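PDB 3RYS: adenosine deaminase 1 from Arthrobacter aurescens, which probably catalyses the zinc-dependent hydrolytic deamination of adenine to hypoxanthine and ammonia, a step of purine salvage. Local coordinates for residues 114-118 with 157-163. Sequence-based numbering, arbitrary orientation.
Sequences LETCV and QLLAMHA
Leu114 and Val118, one turn apart on helix 114-125, meet the last turn of helix 148-160 and the residues that follow it, largely through apolar side-chain atoms and with no hydrogen bond across. Leu114 is spread over three partners. Its CB lies 4.0 Å from Met161 SD; beyond CG the two methyls part, CD1 packing 3.6 Å from Gln157 CB and CD2 3.8 Å from CD2 of Leu158, the two leucine side chains crossing at about a right angle. Leu158 CD2 also touches Val118 CG2, at 3.8 Å, and so reaches both residues of the facing helix. The Met161 side chain runs extended from CB to SD and bends at chi3 (-97°), so that CE meets Val118 CG2 tip to tip at 3.9 Å. The other methyl of Val118, CG1, rests 3.9 Å from Ala163 CB. That alanine closes a Schellman motif: His162 turns to positive phi, and Ala163 N bonds back to Leu158 O at 2.9 Å, bringing the chain round toward Val118. Around the contact, Val118 also touches Met102 of strand 95-102, and Leu114 touches Pro104 and Thr108. The arrangement joins outer helices that follow the neighbouring parallel strands 95-102 and 135-143 of the TIM barrel typical of the adenosine deaminase family, near where the second helix hands over to strand 167-171.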
ATOM      1  N   LEU A 114       6.959  19.695   4.567  1.00 16.28           N
ATOM      2  CA  LEU A 114       7.112  18.737   3.477  1.00 15.53           C
ATOM      3  C   LEU A 114       8.557  18.299   3.393  1.00 15.28           C
ATOM      4  O   LEU A 114       8.855  17.125   3.187  1.00 14.89           O
ATOM      5  CB  LEU A 114       6.713  19.369   2.146  1.00 15.99           C
ATOM      6  CG  LEU A 114       5.249  19.292   1.738  1.00 16.82           C
ATOM      7  CD1 LEU A 114       4.977  20.200   0.542  1.00 18.22           C
ATOM      8  CD2 LEU A 114       4.885  17.855   1.428  1.00 13.32           C
ATOM      9  N   GLU A 115       9.452  19.267   3.544  1.00 17.54           N
ATOM     10  CA  GLU A 115      10.882  19.008   3.538  1.00 18.89           C
ATOM     11  C   GLU A 115      11.208  17.877   4.510  1.00 19.08           C
ATOM     12  O   GLU A 115      11.958  16.965   4.177  1.00 20.67           O
ATOM     13  CB  GLU A 115      11.637  20.278   3.932  1.00 17.29           C
ATOM     14  CG  GLU A 115      13.154  20.149   3.942  1.00 30.00           C
ATOM     15  CD  GLU A 115      13.786  20.470   2.597  1.00 39.40           C
ATOM     16  OE1 GLU A 115      13.077  21.014   1.720  1.00 36.44           O
ATOM     17  OE2 GLU A 115      14.992  20.178   2.423  1.00 34.89           O
ATOM     18  N   THR A 116      10.623  17.933   5.704  1.00 17.07           N
ATOM     19  CA  THR A 116      10.909  16.960   6.757  1.00 18.16           C
ATOM     20  C   THR A 116      10.426  15.546   6.439  1.00 17.50           C
ATOM     21  O   THR A 116      11.196  14.591   6.538  1.00 19.01           O
ATOM     22  CB  THR A 116      10.307  17.389   8.113  1.00 16.07           C
ATOM     23  OG1 THR A 116      10.837  18.664   8.488  1.00 18.33           O
ATOM     24  CG2 THR A 116      10.642  16.372   9.192  1.00 10.51           C
ATOM     25  N   CYS A 117       9.156  15.404   6.071  1.00 13.98           N
ATOM     26  CA  CYS A 117       8.615  14.074   5.807  1.00 15.72           C
ATOM     27  C   CYS A 117       9.169  13.457   4.522  1.00 18.10           C
ATOM     28  O   CYS A 117       9.511  12.276   4.499  1.00 19.88           O
ATOM     29  CB  CYS A 117       7.076  14.051   5.846  1.00 16.63           C
ATOM     30  SG  CYS A 117       6.194  15.192   4.739  1.00 18.31           S
ATOM     31  N   VAL A 118       9.283  14.255   3.463  1.00 17.35           N
ATOM     32  CA  VAL A 118       9.850  13.761   2.206  1.00 20.50           C
ATOM     33  C   VAL A 118      11.318  13.350   2.351  1.00 20.46           C
ATOM     34  O   VAL A 118      11.702  12.247   1.960  1.00 19.27           O
ATOM     35  CB  VAL A 118       9.735  14.792   1.071  1.00 19.61           C
ATOM     36  CG1 VAL A 118      10.354  14.239  -0.206  1.00 16.56           C
ATOM     37  CG2 VAL A 118       8.279  15.168   0.844  1.00 18.78           C
ATOM     38  N   GLN A 157       4.035  22.157  -4.448  1.00 18.40           N
ATOM     39  CA  GLN A 157       5.230  22.287  -3.627  1.00 20.74           C
ATOM     40  C   GLN A 157       6.161  21.092  -3.771  1.00 24.98           C
ATOM     41  O   GLN A 157       7.378  21.256  -3.781  1.00 27.62           O
ATOM     42  CB  GLN A 157       4.875  22.526  -2.162  1.00 20.78           C
ATOM     43  CG  GLN A 157       5.096  23.961  -1.727  1.00 28.13           C
ATOM     44  CD  GLN A 157       6.561  24.267  -1.465  1.00 31.27           C
ATOM     45  OE1 GLN A 157       7.190  23.654  -0.603  1.00 38.44           O
ATOM     46  NE2 GLN A 157       7.108  25.224  -2.203  1.00 27.29           N
ATOM     47  N   LEU A 158       5.591  19.896  -3.884  1.00 19.18           N
ATOM     48  CA  LEU A 158       6.389  18.707  -4.157  1.00 19.11           C
ATOM     49  C   LEU A 158       7.155  18.859  -5.463  1.00 20.04           C
ATOM     50  O   LEU A 158       8.355  18.597  -5.525  1.00 22.43           O
ATOM     51  CB  LEU A 158       5.509  17.460  -4.204  1.00 17.52           C
ATOM     52  CG  LEU A 158       5.011  17.016  -2.831  1.00 20.37           C
ATOM     53  CD1 LEU A 158       4.057  15.842  -2.953  1.00 19.28           C
ATOM     54  CD2 LEU A 158       6.191  16.673  -1.935  1.00 16.68           C
ATOM     55  N   LEU A 159       6.457  19.295  -6.505  1.00 18.31           N
ATOM     56  CA  LEU A 159       7.086  19.535  -7.795  1.00 20.49           C
ATOM     57  C   LEU A 159       8.203  20.571  -7.688  1.00 22.82           C
ATOM     58  O   LEU A 159       9.346  20.308  -8.064  1.00 22.50           O
ATOM     59  CB  LEU A 159       6.048  19.996  -8.816  1.00 19.68           C
ATOM     60  CG  LEU A 159       5.039  18.941  -9.269  1.00 21.01           C
ATOM     61  CD1 LEU A 159       4.212  19.469 -10.432  1.00 25.22           C
ATOM     62  CD2 LEU A 159       5.742  17.641  -9.650  1.00 14.52           C
ATOM     63  N   ALA A 160       7.858  21.748  -7.175  1.00 25.39           N
ATOM     64  CA  ALA A 160       8.804  22.852  -7.029  1.00 25.38           C
ATOM     65  C   ALA A 160      10.083  22.439  -6.297  1.00 27.66           C
ATOM     66  O   ALA A 160      11.184  22.845  -6.674  1.00 29.17           O
ATOM     67  CB  ALA A 160       8.141  24.024  -6.312  1.00 19.31           C
ATOM     68  N   MET A 161       9.930  21.634  -5.250  1.00 22.08           N
ATOM     69  CA  MET A 161      11.067  21.213  -4.439  1.00 26.96           C
ATOM     70  C   MET A 161      11.750  19.984  -5.027  1.00 27.43           C
ATOM     71  O   MET A 161      12.740  19.487  -4.481  1.00 22.18           O
ATOM     72  CB  MET A 161      10.635  20.939  -2.992  1.00 27.01           C
ATOM     73  CG  MET A 161       9.642  19.792  -2.833  1.00 26.56           C
ATOM     74  SD  MET A 161       8.840  19.753  -1.209  1.00 36.75           S
ATOM     75  CE  MET A 161       9.847  18.550  -0.339  1.00 17.20           C
ATOM     76  N   HIS A 162      11.217  19.499  -6.143  1.00 24.01           N
ATOM     77  CA  HIS A 162      11.765  18.316  -6.793  1.00 25.70           C
ATOM     78  C   HIS A 162      11.766  17.107  -5.856  1.00 25.58           C
ATOM     79  O   HIS A 162      12.780  16.418  -5.718  1.00 23.13           O
ATOM     80  CB  HIS A 162      13.188  18.587  -7.286  1.00 27.29           C
ATOM     81  CG  HIS A 162      13.269  19.593  -8.393  1.00 35.15           C
ATOM     82  ND1 HIS A 162      13.745  20.872  -8.204  1.00 32.26           N
ATOM     83  CD2 HIS A 162      12.944  19.501  -9.705  1.00 37.18           C
ATOM     84  CE1 HIS A 162      13.706  21.528  -9.351  1.00 33.14           C
ATOM     85  NE2 HIS A 162      13.225  20.719 -10.276  1.00 43.61           N
ATOM     86  N   ALA A 163      10.637  16.854  -5.204  1.00 20.23           N
ATOM     87  CA  ALA A 163      10.529  15.688  -4.338  1.00 22.14           C
ATOM     88  C   ALA A 163      10.658  14.421  -5.170  1.00 22.68           C
ATOM     89  O   ALA A 163      10.067  14.326  -6.246  1.00 23.69           O
ATOM     90  CB  ALA A 163       9.212  15.697  -3.585  1.00 20.93           C
TER